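Local coordinates for ABC transporter periplasmic peptide-binding protein (PDB 4QFK) that probably binds dipeptides or other short peptides in the periplasm and delivers them to an ABC transporter for uptake into the cell, at residues L258-D263 with R279-V284; T252-I257 with L273-Q278; P268-L273 with M507-S512. One frame throughout, in Å; residues are numbered along the deposited sequence.

How the contacts relate
The three contacts adjoin one another, and their segments interleave along the chain. Contacts 1 and 2 are nearest, with centres about 7 Å apart. Leu258 of contact 1 packs on Leu276 of contact 2, CD2 to CD2 at 3.3 Å. Contacts 2 and 3 share Leu273, and their centres are about 9 Å apart. Contacts 1 and 3 lie about 12 Å apart and meet through neighbouring strands of one sheet, where Asn283 N probably donates to Ser512 O at 2.7 Å. The centres of contacts 1, 2 and 3 lie about 28, 26 and 19 Å from the centre of the chain. Contacts 2 and 3 are mainly apolar packing, contact 1 a polar tie at the surface.

Contact 1. Residues L258-D263 with R279-V284; sequences LTKECD and RDDINV
Arg279 and Leu258 make a mainly polar surface contact between the end of helix 250-258 and the type I turn, Arg279 to Ile282, that leads into strand 282-297. The helix ends in a Schellman motif, with Lys260 at positive phi. Nearby, Cys262 is tied to Cys34 by a disulfide. Arg279 NH2 donates to Leu258 O at 2.9 Å, and NH1 makes a longer, more bent bond to the same oxygen. That oxygen lies in the guanidinium plane, but it is modelled too close to Lys260 CD, so its exact place is less sure. Bends at chi2 (-85°) and chi3 (-62°) fold the arginine back over its own turn. NE can then bond to Asp281 OD1 at 3.0 Å and 163°. This is a salt bridge on the syn lone pair, again in the guanidinium plane. Ile282 CD1 sits 3.7 Å above one face, near the rim. Beside the polar grip, Leu258 CD2 lies 3.5 Å from Arg279 NH1 and touches Ile282 CD1. The Lys260 side chain crosses Arg279 at about a right angle. Replacing Arg279 with a methionine would probably leave the Asp281 carboxylate without its mate and the helix end without its donors from the turn. Lys260 NZ, 3.7 Å from Arg279 NH2, bonds weakly to the same oxygen, and the Asp281 carboxylate nearby probably offsets the two positive charges. The bond from NE to Asp281 probably limits rotation of the guanidinium, with help from Leu258 O if that atom is well placed.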
# COMPACT_ATOMS: atom_id res chain seq x y z
N LEU A 258 -13.94 -12.16 -21.74
CA LEU A 258 -14.23 -13.19 -22.75
C LEU A 258 -14.88 -12.64 -24.02
O LEU A 258 -14.62 -13.13 -25.13
CB LEU A 258 -15.15 -14.25 -22.16
CG LEU A 258 -14.57 -15.00 -20.98
CD1 LEU A 258 -15.68 -15.70 -20.20
CD2 LEU A 258 -13.51 -15.97 -21.48
N THR A 259 -15.74 -11.64 -23.86
CA THR A 259 -16.50 -11.09 -24.97
C THR A 259 -15.71 -9.99 -25.67
O THR A 259 -16.18 -9.41 -26.65
CB THR A 259 -17.84 -10.49 -24.49
OG1 THR A 259 -17.57 -9.53 -23.46
CG2 THR A 259 -18.75 -11.58 -23.93
N LYS A 260 -14.52 -9.71 -25.17
CA LYS A 260 -13.69 -8.64 -25.72
C LYS A 260 -14.40 -7.29 -25.56
O LYS A 260 -14.07 -6.32 -26.24
CB LYS A 260 -13.31 -8.93 -27.18
CG LYS A 260 -12.57 -10.26 -27.37
CD LYS A 260 -13.51 -11.48 -27.22
CE LYS A 260 -13.80 -12.18 -28.58
NZ LYS A 260 -14.84 -13.27 -28.51
N GLU A 261 -15.37 -7.26 -24.66
CA GLU A 261 -16.06 -6.05 -24.28
C GLU A 261 -15.13 -5.17 -23.44
O GLU A 261 -15.09 -3.95 -23.59
CB GLU A 261 -17.28 -6.42 -23.45
CG GLU A 261 -18.60 -6.05 -24.07
CD GLU A 261 -19.53 -5.43 -23.05
OE1 GLU A 261 -19.53 -4.17 -22.93
OE2 GLU A 261 -20.26 -6.18 -22.35
N CYS A 262 -14.40 -5.81 -22.52
CA CYS A 262 -13.34 -5.15 -21.78
C CYS A 262 -11.97 -5.67 -22.24
O CYS A 262 -11.84 -6.83 -22.62
CB CYS A 262 -13.53 -5.36 -20.27
SG CYS A 262 -14.85 -4.34 -19.50
N ASP A 263 -10.97 -4.79 -22.21
CA ASP A 263 -9.59 -5.08 -22.59
C ASP A 263 -8.67 -5.37 -21.41
O ASP A 263 -7.59 -5.93 -21.59
CB ASP A 263 -8.98 -3.88 -23.30
CG ASP A 263 -9.71 -3.51 -24.54
OD1 ASP A 263 -10.07 -4.43 -25.31
OD2 ASP A 263 -9.94 -2.31 -24.74
N ARG A 279 -7.78 -19.73 -23.55
CA ARG A 279 -7.95 -18.70 -24.57
C ARG A 279 -6.59 -18.12 -25.00
O ARG A 279 -5.82 -17.65 -24.16
CB ARG A 279 -8.87 -17.58 -24.07
CG ARG A 279 -10.33 -17.98 -23.86
CD ARG A 279 -11.14 -17.90 -25.17
NE ARG A 279 -11.21 -16.55 -25.72
CZ ARG A 279 -12.27 -15.74 -25.60
NH1 ARG A 279 -13.34 -16.14 -24.94
NH2 ARG A 279 -12.25 -14.53 -26.13
N ASP A 280 -6.34 -18.17 -26.30
CA ASP A 280 -5.13 -17.63 -26.94
C ASP A 280 -4.99 -16.15 -26.73
O ASP A 280 -3.90 -15.62 -26.52
CB ASP A 280 -5.27 -17.80 -28.46
CG ASP A 280 -4.43 -18.93 -29.00
OD1 ASP A 280 -4.20 -19.90 -28.26
OD2 ASP A 280 -4.02 -18.83 -30.18
N ASP A 281 -6.13 -15.47 -26.83
CA ASP A 281 -6.17 -14.03 -27.04
C ASP A 281 -6.42 -13.29 -25.74
O ASP A 281 -6.89 -12.16 -25.74
CB ASP A 281 -7.26 -13.69 -28.06
CG ASP A 281 -8.66 -13.98 -27.53
OD1 ASP A 281 -8.88 -15.04 -26.90
OD2 ASP A 281 -9.55 -13.14 -27.74
N ILE A 282 -6.10 -13.94 -24.63
CA ILE A 282 -6.27 -13.34 -23.32
C ILE A 282 -5.07 -13.65 -22.43
O ILE A 282 -4.73 -14.81 -22.22
CB ILE A 282 -7.56 -13.84 -22.65
CG1 ILE A 282 -8.79 -13.22 -23.31
CG2 ILE A 282 -7.55 -13.52 -21.18
CD1 ILE A 282 -10.10 -13.93 -22.99
N ASN A 283 -4.42 -12.60 -21.93
CA ASN A 283 -3.31 -12.75 -20.99
C ASN A 283 -3.73 -12.69 -19.52
O ASN A 283 -4.50 -11.81 -19.12
CB ASN A 283 -2.26 -11.69 -21.26
CG ASN A 283 -1.63 -11.84 -22.61
OD1 ASN A 283 -1.43 -12.96 -23.08
ND2 ASN A 283 -1.30 -10.72 -23.26
N VAL A 284 -3.22 -13.62 -18.73
CA VAL A 284 -3.47 -13.60 -17.30
C VAL A 284 -2.15 -13.40 -16.58
O VAL A 284 -1.16 -14.07 -16.86
CB VAL A 284 -4.17 -14.88 -16.81
CG1 VAL A 284 -4.33 -14.87 -15.28
CG2 VAL A 284 -5.52 -15.04 -17.48

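Contact 2. Residues T252-I257 with L273-Q278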
# COMPACT_ATOMS: atom_id res chain seq x y z
N THR A 252 -18.96 -10.76 -13.82
CA THR A 252 -19.30 -10.04 -15.03
C THR A 252 -18.05 -9.42 -15.66
O THR A 252 -17.94 -9.35 -16.89
CB THR A 252 -20.36 -8.93 -14.74
OG1 THR A 252 -21.46 -9.50 -14.01
CG2 THR A 252 -20.85 -8.29 -16.04
N ARG A 253 -17.12 -8.97 -14.82
CA ARG A 253 -15.88 -8.39 -15.34
C ARG A 253 -15.06 -9.39 -16.18
O ARG A 253 -14.54 -9.05 -17.24
CB ARG A 253 -15.05 -7.79 -14.21
CG ARG A 253 -15.57 -6.43 -13.74
CD ARG A 253 -14.60 -5.73 -12.82
NE ARG A 253 -15.01 -5.94 -11.45
CZ ARG A 253 -14.39 -6.76 -10.61
NH1 ARG A 253 -13.31 -7.41 -11.01
NH2 ARG A 253 -14.84 -6.90 -9.38
N ILE A 254 -14.96 -10.63 -15.70
CA ILE A 254 -14.32 -11.71 -16.44
C ILE A 254 -15.12 -12.03 -17.69
O ILE A 254 -14.56 -12.23 -18.76
CB ILE A 254 -14.23 -12.98 -15.57
CG1 ILE A 254 -13.26 -12.75 -14.41
CG2 ILE A 254 -13.82 -14.19 -16.40
CD1 ILE A 254 -11.90 -12.29 -14.86
N ALA A 255 -16.43 -12.07 -17.54
CA ALA A 255 -17.29 -12.32 -18.68
C ALA A 255 -17.07 -11.26 -19.75
O ALA A 255 -17.16 -11.55 -20.94
CB ALA A 255 -18.74 -12.35 -18.25
N LYS A 256 -16.76 -10.03 -19.35
CA LYS A 256 -16.58 -8.97 -20.33
C LYS A 256 -15.21 -9.09 -21.00
O LYS A 256 -15.00 -8.60 -22.12
CB LYS A 256 -16.80 -7.59 -19.72
CG LYS A 256 -18.24 -7.30 -19.41
CD LYS A 256 -18.47 -5.82 -19.23
CE LYS A 256 -19.84 -5.55 -18.63
NZ LYS A 256 -19.99 -4.12 -18.23
N ILE A 257 -14.28 -9.74 -20.30
CA ILE A 257 -12.99 -10.09 -20.89
C ILE A 257 -13.22 -11.08 -22.03
O ILE A 257 -12.80 -10.84 -23.16
CB ILE A 257 -12.02 -10.67 -19.83
CG1 ILE A 257 -11.55 -9.57 -18.89
CG2 ILE A 257 -10.79 -11.29 -20.48
CD1 ILE A 257 -10.67 -8.55 -19.57
N LEU A 273 -10.16 -16.97 -12.97
CA LEU A 273 -9.14 -16.88 -14.00
C LEU A 273 -8.95 -18.15 -14.81
O LEU A 273 -8.68 -18.09 -16.01
CB LEU A 273 -7.81 -16.46 -13.39
CG LEU A 273 -7.86 -15.03 -12.88
CD1 LEU A 273 -6.50 -14.62 -12.40
CD2 LEU A 273 -8.34 -14.13 -14.00
N SER A 274 -9.07 -19.29 -14.14
CA SER A 274 -8.98 -20.59 -14.79
C SER A 274 -9.75 -20.61 -16.10
O SER A 274 -9.25 -21.09 -17.12
CB SER A 274 -9.53 -21.69 -13.87
OG SER A 274 -8.57 -22.04 -12.88
N ILE A 275 -10.96 -20.06 -16.07
CA ILE A 275 -11.83 -20.08 -17.24
C ILE A 275 -11.19 -19.38 -18.44
O ILE A 275 -11.68 -19.48 -19.57
CB ILE A 275 -13.21 -19.50 -16.92
CG1 ILE A 275 -14.27 -20.60 -16.98
CG2 ILE A 275 -13.56 -18.34 -17.84
CD1 ILE A 275 -14.04 -21.74 -15.98
N LEU A 276 -10.09 -18.68 -18.19
CA LEU A 276 -9.37 -17.96 -19.23
C LEU A 276 -8.23 -18.79 -19.81
O LEU A 276 -7.85 -18.62 -20.96
CB LEU A 276 -8.86 -16.61 -18.70
CG LEU A 276 -9.96 -15.68 -18.20
CD1 LEU A 276 -9.47 -14.26 -18.03
CD2 LEU A 276 -11.13 -15.72 -19.16
N ALA A 277 -7.69 -19.71 -19.01
CA ALA A 277 -6.54 -20.52 -19.40
C ALA A 277 -6.56 -21.01 -20.85
O ALA A 277 -5.52 -21.06 -21.50
CB ALA A 277 -6.37 -21.70 -18.45
N GLN A 278 -7.74 -21.36 -21.35
CA GLN A 278 -7.84 -21.99 -22.67
C GLN A 278 -8.13 -20.99 -23.78
O GLN A 278 -8.66 -21.35 -24.83
CB GLN A 278 -8.91 -23.10 -22.66
CG GLN A 278 -9.25 -23.65 -21.26
CD GLN A 278 -8.68 -25.05 -20.98
OE1 GLN A 278 -8.60 -25.90 -21.87
NE2 GLN A 278 -8.29 -25.30 -19.72
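Ile254 of helix 250-258 meets Leu273, Ile275 and Leu276 of the 273-278 segment. Its CB is directed at that segment and splits into two arms. With chi1 at -68°, CG1 is anti to the carbonyl carbon and CG2 is anti to the backbone N. CG2 meets Leu276 CD2 at 4.1 Å and grazes Ile275 CG2 at 4.4 Å. The other arm runs through CG1 to CD1. This last methyl reaches Leu273 CD2 at 4.1 Å and also rests on Pro268 CB. One turn further along the helix, Ile257 CG2 touches Leu276 CD1 at 4.1 Å, the two side chains crossing at about a right angle. Leu276 thus gives one methyl to each isoleucine. Helix 250-258 is the connection of a beta-alpha-beta crossover between the parallel strands 241-246 and 264-265, which have strand 31-35 between them. Ile282 and Val284 of strand 282-297 and Ala511 of strand 500-513 lie against Leu276 too. Every contact between the two segments is methyl to methyl, without charge or directed bonds. The attachment therefore probably rests on shape and on burial of the methyls, with Ile275 at the exposed margin.

Contact 3. Residues P268-L273 with M507-S512; sequences PSSAQL and MRFQAS
Phe509 is the main bump here, and it fills a hollow lined by Pro268, Ser270 and Leu273. Its CG lies anti to its own carbonyl carbon (chi1 -61°), which carries the ring up from the strand and along the 268-273 segment. The base of the side chain is gripped by two carbons: Pro268 CD and Leu273 CD1 each lie 3.5 Å from Phe509 CB. Leu273 CD1 also comes obliquely against the ring, 3.3 Å from Phe509 CD2. At the far end, Phe509 CZ meets Ser270 CB at 3.8 Å. Backbone atoms Ser269 C and Ser270 N lie over one face, Ser270 N 3.9 Å above the ring plane and offset toward the rim. The strand beneath, 500-513, lies in the large mixed sheet between strands 264-265 and 282-297, antiparallel to both. This is a helix-on-sheet layer in the periplasmic binding protein fold. The long neighbours 282-297 and 500-513 probably help to join the lobes, as in relatives of this family. Two residues on from Phe509, Ala511 points its small side chain the same way. Its methyl leaves room for the other branch of Leu273, whose CD2 lies 4.2 Å from Ala511 CB. Leu273 therefore sits with one methyl against the large ring and one against the small alanine. Pro268 CD lies against the strand backbone, 3.4 Å from Phe509 O. Asn330 from a neighbouring loop and Arg286 of strand 282-297 also touch Phe509.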
# COMPACT_ATOMS: atom_id res chain seq x y z
N PRO A 268 -8.95 -9.70 -10.70
CA PRO A 268 -9.92 -10.76 -10.45
C PRO A 268 -9.27 -11.71 -9.47
O PRO A 268 -8.14 -11.47 -9.07
CB PRO A 268 -10.02 -11.42 -11.82
CG PRO A 268 -8.64 -11.13 -12.50
CD PRO A 268 -7.89 -10.19 -11.58
N SER A 269 -9.96 -12.80 -9.12
CA SER A 269 -9.44 -13.78 -8.17
C SER A 269 -8.97 -15.05 -8.87
O SER A 269 -9.30 -15.30 -10.03
CB SER A 269 -10.52 -14.12 -7.15
OG SER A 269 -11.57 -14.82 -7.78
N SER A 270 -8.20 -15.87 -8.16
CA SER A 270 -7.57 -17.06 -8.73
C SER A 270 -8.56 -17.99 -9.47
O SER A 270 -8.20 -18.62 -10.46
CB SER A 270 -6.83 -17.84 -7.64
OG SER A 270 -6.10 -18.93 -8.20
N ALA A 271 -9.79 -18.08 -8.96
CA ALA A 271 -10.80 -18.97 -9.53
C ALA A 271 -11.38 -18.45 -10.86
O ALA A 271 -11.35 -19.13 -11.88
CB ALA A 271 -11.92 -19.21 -8.52
N GLN A 272 -11.92 -17.23 -10.81
CA GLN A 272 -12.38 -16.52 -12.00
C GLN A 272 -11.40 -16.53 -13.19
O GLN A 272 -11.77 -16.12 -14.30
CB GLN A 272 -12.70 -15.07 -11.64
CG GLN A 272 -13.60 -14.94 -10.44
CD GLN A 272 -13.70 -13.51 -9.94
OE1 GLN A 272 -14.59 -13.17 -9.15
NE2 GLN A 272 -12.78 -12.66 -10.40
N LEU A 273 -10.16 -16.97 -12.97
CA LEU A 273 -9.14 -16.88 -14.00
C LEU A 273 -8.95 -18.15 -14.81
O LEU A 273 -8.68 -18.09 -16.01
CB LEU A 273 -7.81 -16.46 -13.39
CG LEU A 273 -7.86 -15.03 -12.88
CD1 LEU A 273 -6.50 -14.62 -12.40
CD2 LEU A 273 -8.34 -14.13 -14.00
N MET A 507 -1.88 -12.20 -3.26
CA MET A 507 -1.44 -11.96 -4.61
C MET A 507 -2.39 -11.03 -5.35
O MET A 507 -3.55 -10.87 -4.96
CB MET A 507 -1.28 -13.29 -5.36
CG MET A 507 -0.36 -14.24 -4.62
SD MET A 507 0.27 -15.63 -5.56
CE MET A 507 -1.26 -16.26 -6.27
N ARG A 508 -1.89 -10.38 -6.40
CA ARG A 508 -2.75 -9.60 -7.27
C ARG A 508 -2.75 -10.28 -8.63
O ARG A 508 -1.74 -10.85 -9.04
CB ARG A 508 -2.31 -8.13 -7.35
CG ARG A 508 -0.94 -7.85 -6.73
CD ARG A 508 -0.34 -6.51 -7.17
NE ARG A 508 -1.28 -5.40 -6.97
CZ ARG A 508 -0.99 -4.12 -7.20
NH1 ARG A 508 0.22 -3.76 -7.65
NH2 ARG A 508 -1.91 -3.19 -6.98
N PHE A 509 -3.89 -10.27 -9.29
CA PHE A 509 -3.97 -10.87 -10.61
C PHE A 509 -4.42 -9.78 -11.55
O PHE A 509 -4.89 -8.75 -11.11
CB PHE A 509 -4.99 -12.01 -10.65
CG PHE A 509 -4.68 -13.15 -9.71
CD1 PHE A 509 -5.03 -13.08 -8.39
CD2 PHE A 509 -4.05 -14.29 -10.18
CE1 PHE A 509 -4.74 -14.12 -7.52
CE2 PHE A 509 -3.78 -15.35 -9.32
CZ PHE A 509 -4.12 -15.26 -7.99
N GLN A 510 -4.26 -10.01 -12.85
CA GLN A 510 -4.76 -9.09 -13.87
C GLN A 510 -5.03 -9.86 -15.16
O GLN A 510 -4.19 -10.63 -15.60
CB GLN A 510 -3.75 -7.97 -14.15
CG GLN A 510 -4.10 -7.12 -15.35
CD GLN A 510 -3.14 -5.95 -15.55
OE1 GLN A 510 -2.19 -6.03 -16.34
NE2 GLN A 510 -3.38 -4.85 -14.84
N ALA A 511 -6.20 -9.68 -15.74
CA ALA A 511 -6.49 -10.29 -17.03
C ALA A 511 -6.65 -9.19 -18.08
O ALA A 511 -7.19 -8.12 -17.80
CB ALA A 511 -7.74 -11.14 -16.94
N SER A 512 -6.17 -9.45 -19.28
CA SER A 512 -6.25 -8.48 -20.36
C SER A 512 -6.30 -9.17 -21.71
O SER A 512 -5.91 -10.33 -21.85
CB SER A 512 -5.04 -7.58 -20.33
OG SER A 512 -3.89 -8.39 -20.30